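Local coordinates for iron binding protein FbpA (Mannheimia haemolytica, PDB 1Q35), which binds ferric iron in the periplasm, probably as the solute-binding component of a bacterial iron-uptake system, at residues Y13-T26 / Y252-N266. Sequence-based numbering, arbitrary orientation.
Sequences YLIEPMLKNFEKDT and YLSGEKAQGLYAELN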
loop_
_atom_site.group_PDB
_atom_site.type_symbol
_atom_site.label_atom_id
_atom_site.label_comp_id
_atom_site.label_asym_id
_atom_site.label_seq_id
_atom_site.Cartn_x
_atom_site.Cartn_y
_atom_site.Cartn_z
ATOM N N TYR A 13 -4.964 9.683 10.270
ATOM C CA TYR A 13 -3.792 9.401 11.095
ATOM C C TYR A 13 -2.513 9.165 10.280
ATOM O O TYR A 13 -1.416 9.365 10.791
ATOM C CB TYR A 13 -4.061 8.255 12.092
ATOM C CG TYR A 13 -4.008 6.834 11.556
ATOM C CD1 TYR A 13 -4.867 6.403 10.549
ATOM C CD2 TYR A 13 -3.129 5.903 12.104
ATOM C CE1 TYR A 13 -4.830 5.089 10.086
ATOM C CE2 TYR A 13 -3.082 4.596 11.651
ATOM C CZ TYR A 13 -3.926 4.191 10.641
ATOM O OH TYR A 13 -3.882 2.887 10.195
ATOM N N LEU A 14 -2.660 8.770 9.011
ATOM C CA LEU A 14 -1.515 8.514 8.131
ATOM C C LEU A 14 -1.238 9.602 7.078
ATOM O O LEU A 14 -0.351 9.435 6.243
ATOM C CB LEU A 14 -1.685 7.149 7.446
ATOM C CG LEU A 14 -1.535 5.947 8.386
ATOM C CD1 LEU A 14 -2.024 4.671 7.715
ATOM C CD2 LEU A 14 -0.099 5.788 8.828
ATOM N N ILE A 15 -1.968 10.715 7.114
ATOM C CA ILE A 15 -1.741 11.794 6.138
ATOM C C ILE A 15 -1.923 13.215 6.686
ATOM O O ILE A 15 -1.283 14.145 6.198
ATOM C CB ILE A 15 -2.610 11.559 4.869
ATOM C CG1 ILE A 15 -2.110 12.389 3.677
ATOM C CG2 ILE A 15 -4.076 11.841 5.145
ATOM C CD1 ILE A 15 -0.700 12.093 3.245
ATOM N N GLU A 16 -2.767 13.382 7.700
ATOM C CA GLU A 16 -3.012 14.697 8.292
ATOM C C GLU A 16 -1.740 15.428 8.731
ATOM O O GLU A 16 -1.637 16.624 8.487
ATOM C CB GLU A 16 -4.008 14.597 9.454
ATOM C CG GLU A 16 -4.543 15.927 9.964
ATOM C CD GLU A 16 -5.554 15.737 11.075
ATOM O OE1 GLU A 16 -5.219 16.046 12.239
ATOM O OE2 GLU A 16 -6.678 15.272 10.783
ATOM N N PRO A 17 -0.776 14.766 9.379
ATOM C CA PRO A 17 0.456 15.468 9.773
ATOM C C PRO A 17 1.179 16.128 8.596
ATOM O O PRO A 17 1.646 17.262 8.711
ATOM C CB PRO A 17 1.311 14.357 10.394
ATOM C CG PRO A 17 0.326 13.358 10.874
ATOM C CD PRO A 17 -0.768 13.360 9.837
ATOM N N MET A 18 1.248 15.427 7.469
ATOM C CA MET A 18 1.906 15.963 6.281
ATOM C C MET A 18 1.143 17.154 5.711
ATOM O O MET A 18 1.753 18.149 5.315
ATOM C CB MET A 18 2.054 14.889 5.199
ATOM C CG MET A 18 2.908 13.698 5.611
ATOM S SD MET A 18 1.931 12.410 6.392
ATOM C CE MET A 18 3.190 11.463 7.192
ATOM N N LEU A 19 -0.180 17.046 5.671
ATOM C CA LEU A 19 -1.016 18.100 5.099
ATOM C C LEU A 19 -1.055 19.342 5.985
ATOM O O LEU A 19 -1.073 20.458 5.478
ATOM C CB LEU A 19 -2.431 17.587 4.839
ATOM C CG LEU A 19 -2.509 16.426 3.841
ATOM C CD1 LEU A 19 -3.928 15.917 3.735
ATOM C CD2 LEU A 19 -1.974 16.830 2.467
ATOM N N LYS A 20 -1.052 19.153 7.302
ATOM C CA LYS A 20 -1.041 20.271 8.246
ATOM C C LYS A 20 0.272 21.037 8.156
ATOM O O LYS A 20 0.279 22.264 8.226
ATOM C CB LYS A 20 -1.251 19.775 9.678
ATOM C CG LYS A 20 -2.655 19.275 9.957
ATOM C CD LYS A 20 -3.607 20.411 10.307
ATOM C CE LYS A 20 -4.809 19.925 11.104
ATOM N NZ LYS A 20 -5.880 19.395 10.229
ATOM N N ASN A 21 1.379 20.318 7.996
ATOM C CA ASN A 21 2.684 20.947 7.810
ATOM C C ASN A 21 2.761 21.697 6.483
ATOM O O ASN A 21 3.367 22.763 6.408
ATOM C CB ASN A 21 3.812 19.917 7.916
ATOM C CG ASN A 21 4.241 19.677 9.351
ATOM O OD1 ASN A 21 5.065 20.413 9.894
ATOM N ND2 ASN A 21 3.672 18.652 9.975
ATOM N N PHE A 22 2.136 21.148 5.444
ATOM C CA PHE A 22 2.019 21.835 4.158
ATOM C C PHE A 22 1.273 23.158 4.323
ATOM O O PHE A 22 1.720 24.185 3.825
ATOM C CB PHE A 22 1.305 20.945 3.134
ATOM C CG PHE A 22 0.837 21.680 1.903
ATOM C CD1 PHE A 22 1.732 22.011 0.893
ATOM C CD2 PHE A 22 -0.500 22.022 1.749
ATOM C CE1 PHE A 22 1.298 22.683 -0.248
ATOM C CE2 PHE A 22 -0.934 22.695 0.607
ATOM C CZ PHE A 22 -0.030 23.015 -0.386
ATOM N N GLU A 23 0.145 23.126 5.025
ATOM C CA GLU A 23 -0.666 24.326 5.252
ATOM C C GLU A 23 0.120 25.407 5.990
ATOM O O GLU A 23 0.037 26.586 5.646
ATOM C CB GLU A 23 -1.922 23.987 6.055
ATOM C CG GLU A 23 -2.990 23.249 5.277
ATOM C CD GLU A 23 -4.233 23.004 6.105
ATOM O OE1 GLU A 23 -4.117 22.396 7.189
ATOM O OE2 GLU A 23 -5.324 23.425 5.684
ATOM N N LYS A 24 0.884 24.998 6.997
ATOM C CA LYS A 24 1.658 25.929 7.814
ATOM C C LYS A 24 2.812 26.547 7.025
ATOM O O LYS A 24 3.074 27.746 7.138
ATOM C CB LYS A 24 2.203 25.214 9.056
ATOM C CG LYS A 24 2.933 26.122 10.043
ATOM C CD LYS A 24 3.328 25.378 11.311
ATOM N N ASP A 25 3.486 25.732 6.220
ATOM C CA ASP A 25 4.711 26.141 5.535
ATOM C C ASP A 25 4.455 26.952 4.261
ATOM O O ASP A 25 5.311 27.736 3.852
ATOM C CB ASP A 25 5.560 24.913 5.181
ATOM C CG ASP A 25 6.142 24.214 6.405
ATOM O OD1 ASP A 25 5.966 24.709 7.542
ATOM O OD2 ASP A 25 6.795 23.152 6.312
ATOM N N THR A 26 3.298 26.752 3.632
ATOM C CA THR A 26 2.982 27.402 2.351
ATOM C C THR A 26 1.859 28.435 2.437
ATOM O O THR A 26 1.763 29.308 1.575
ATOM C CB THR A 26 2.597 26.358 1.269
ATOM O OG1 THR A 26 1.327 25.771 1.580
ATOM C CG2 THR A 26 3.583 25.184 1.229
ATOM N N TYR A 252 5.719 19.518 -2.339
ATOM C CA TYR A 252 5.952 19.530 -0.895
ATOM C C TYR A 252 6.041 18.108 -0.337
ATOM O O TYR A 252 6.937 17.801 0.449
ATOM C CB TYR A 252 4.838 20.285 -0.165
ATOM C CG TYR A 252 5.083 20.437 1.322
ATOM C CD1 TYR A 252 4.652 19.467 2.223
ATOM C CD2 TYR A 252 5.756 21.545 1.825
ATOM C CE1 TYR A 252 4.883 19.596 3.585
ATOM C CE2 TYR A 252 5.991 21.688 3.184
ATOM C CZ TYR A 252 5.549 20.711 4.059
ATOM O OH TYR A 252 5.782 20.847 5.408
ATOM N N LEU A 253 5.114 17.249 -0.746
ATOM C CA LEU A 253 5.080 15.875 -0.242
ATOM C C LEU A 253 6.309 15.079 -0.686
ATOM O O LEU A 253 6.689 14.113 -0.014
ATOM C CB LEU A 253 3.786 15.166 -0.658
ATOM C CG LEU A 253 2.512 15.726 -0.016
ATOM C CD1 LEU A 253 1.272 15.089 -0.619
ATOM C CD2 LEU A 253 2.517 15.558 1.502
ATOM N N SER A 254 6.939 15.490 -1.786
ATOM C CA SER A 254 8.155 14.851 -2.290
ATOM C C SER A 254 9.448 15.341 -1.627
ATOM O O SER A 254 10.498 14.732 -1.812
ATOM C CB SER A 254 8.267 15.057 -3.809
ATOM O OG SER A 254 8.811 16.332 -4.140
ATOM N N GLY A 255 9.370 16.441 -0.881
ATOM C CA GLY A 255 10.552 17.097 -0.343
ATOM C C GLY A 255 11.086 16.507 0.949
ATOM O O GLY A 255 10.485 15.619 1.553
ATOM N N GLU A 256 12.225 17.033 1.382
ATOM C CA GLU A 256 12.955 16.516 2.537
ATOM C C GLU A 256 12.099 16.436 3.798
ATOM O O GLU A 256 12.101 15.409 4.486
ATOM C CB GLU A 256 14.183 17.397 2.797
ATOM C CG GLU A 256 15.061 16.955 3.952
ATOM C CD GLU A 256 16.216 17.904 4.167
ATOM O OE1 GLU A 256 16.039 18.893 4.911
ATOM O OE2 GLU A 256 17.287 17.665 3.578
ATOM N N LYS A 257 11.369 17.502 4.110
ATOM C CA LYS A 257 10.615 17.566 5.355
ATOM C C LYS A 257 9.484 16.546 5.364
ATOM O O LYS A 257 9.368 15.753 6.293
ATOM C CB LYS A 257 10.057 18.971 5.599
ATOM C CG LYS A 257 9.313 19.109 6.916
ATOM C CD LYS A 257 8.947 20.551 7.219
ATOM C CE LYS A 257 7.885 20.619 8.302
ATOM N NZ LYS A 257 7.551 22.017 8.699
ATOM N N ALA A 258 8.649 16.566 4.334
ATOM C CA ALA A 258 7.510 15.652 4.254
ATOM C C ALA A 258 7.957 14.192 4.167
ATOM O O ALA A 258 7.342 13.312 4.769
ATOM C CB ALA A 258 6.628 15.996 3.072
ATOM N N GLN A 259 9.026 13.936 3.425
ATOM C CA GLN A 259 9.557 12.581 3.305
ATOM C C GLN A 259 10.062 12.067 4.661
ATOM O O GLN A 259 9.894 10.885 4.994
ATOM C CB GLN A 259 10.654 12.524 2.243
ATOM C CG GLN A 259 10.123 12.680 0.818
ATOM C CD GLN A 259 9.456 11.420 0.299
ATOM O OE1 GLN A 259 10.105 10.384 0.174
ATOM N NE2 GLN A 259 8.164 11.502 -0.007
ATOM N N GLY A 260 10.649 12.961 5.453
ATOM C CA GLY A 260 11.030 12.652 6.818
ATOM C C GLY A 260 9.838 12.318 7.694
ATOM O O GLY A 260 9.923 11.424 8.529
ATOM N N LEU A 261 8.731 13.031 7.517
ATOM C CA LEU A 261 7.500 12.726 8.238
ATOM C C LEU A 261 6.943 11.352 7.844
ATOM O O LEU A 261 6.502 10.590 8.695
ATOM C CB LEU A 261 6.436 13.804 7.997
ATOM C CG LEU A 261 6.736 15.215 8.505
ATOM C CD1 LEU A 261 5.616 16.161 8.091
ATOM C CD2 LEU A 261 6.934 15.240 10.013
ATOM N N TYR A 262 6.946 11.037 6.555
ATOM C CA TYR A 262 6.524 9.717 6.110
ATOM C C TYR A 262 7.384 8.630 6.778
ATOM O O TYR A 262 6.872 7.585 7.181
ATOM C CB TYR A 262 6.633 9.612 4.594
ATOM C CG TYR A 262 5.494 10.207 3.790
ATOM C CD1 TYR A 262 5.741 11.151 2.798
ATOM C CD2 TYR A 262 4.186 9.784 3.976
ATOM C CE1 TYR A 262 4.714 11.661 2.025
ATOM C CE2 TYR A 262 3.144 10.292 3.207
ATOM C CZ TYR A 262 3.420 11.235 2.231
ATOM O OH TYR A 262 2.415 11.740 1.438
ATOM N N ALA A 263 8.680 8.883 6.912
ATOM C CA ALA A 263 9.584 7.915 7.535
ATOM C C ALA A 263 9.313 7.779 9.032
ATOM O O ALA A 263 9.129 6.674 9.535
ATOM C CB ALA A 263 11.029 8.316 7.306
ATOM N N GLU A 264 9.261 8.908 9.729
ATOM C CA GLU A 264 9.289 8.909 11.192
ATOM C C GLU A 264 7.924 8.711 11.814
ATOM O O GLU A 264 7.808 8.064 12.855
ATOM C CB GLU A 264 9.890 10.214 11.716
ATOM C CG GLU A 264 11.354 10.409 11.359
ATOM C CD GLU A 264 12.277 9.388 12.004
ATOM O OE1 GLU A 264 13.351 9.131 11.430
ATOM O OE2 GLU A 264 11.938 8.849 13.078
ATOM N N LEU A 265 6.889 9.272 11.195
ATOM C CA LEU A 265 5.525 9.166 11.701
ATOM C C LEU A 265 4.785 7.947 11.166
ATOM O O LEU A 265 4.029 7.312 11.895
ATOM C CB LEU A 265 4.718 10.422 11.365
ATOM C CG LEU A 265 5.252 11.755 11.890
ATOM C CD1 LEU A 265 4.286 12.880 11.545
ATOM C CD2 LEU A 265 5.505 11.706 13.392
ATOM N N ASN A 266 4.971 7.636 9.889
ATOM C CA ASN A 266 4.234 6.542 9.270
ATOM C C ASN A 266 5.002 5.224 9.206
ATOM O O ASN A 266 4.392 4.196 8.947
ATOM C CB ASN A 266 3.803 6.902 7.846
ATOM C CG ASN A 266 2.666 7.905 7.796
ATOM O OD1 ASN A 266 2.289 8.513 8.802
ATOM N ND2 ASN A 266 2.113 8.087 6.598
HETATM O O HOH W 1 1.195 8.639 11.262
#
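Met-18 is one of two knobs that lock helix 16-26 against the nearly antiparallel helix 256-266 on one lobe of this periplasmic-binding-protein fold; the two axes pass 9.8 Å apart at 155°. It fits a hole lined by Leu-261, Tyr-262, Asn-266 and, from the end of helix 243-254, Leu-253. An unbranched, flexible thioether suits this place: bent at chi2 (89°), it lays CG over one face of the Tyr-262 ring, 4.2 Å from the centroid, with SD oblique to the same ring in a Met-aromatic contact, while CE ends 3.5 Å from Asn-266 OD1. On this buried side the CA atoms of Met-18 and Ala-258 lie 6.0 Å apart. An amide suits position 266 because its ND2 donates to Leu-14 O (2.8 Å, 161°) while its OD1 accepts from a water shared with Tyr-13 O. Tyr-13 in turn lies beside Tyr-199, an iron ligand of the metal-bound protein.

Toward solvent the packing gives way to polar and charged side chains. Asn-21, held by its ND2 bond to Pro-17 O, accepts only weakly from the extended Lys-257. Tyr-252, also from helix 243-254, is the second knob, among Asn-21, Phe-22, Asp-25 and Thr-26: its ring face takes the edge of Phe-22, and its hydroxyl donates to Asp-25 OD2 from above the carboxylate plane (2.7 Å). In a salt bridge, Lys-257 NZ uses the syn lone pair of Asp-25 OD2, 2.7 Å away.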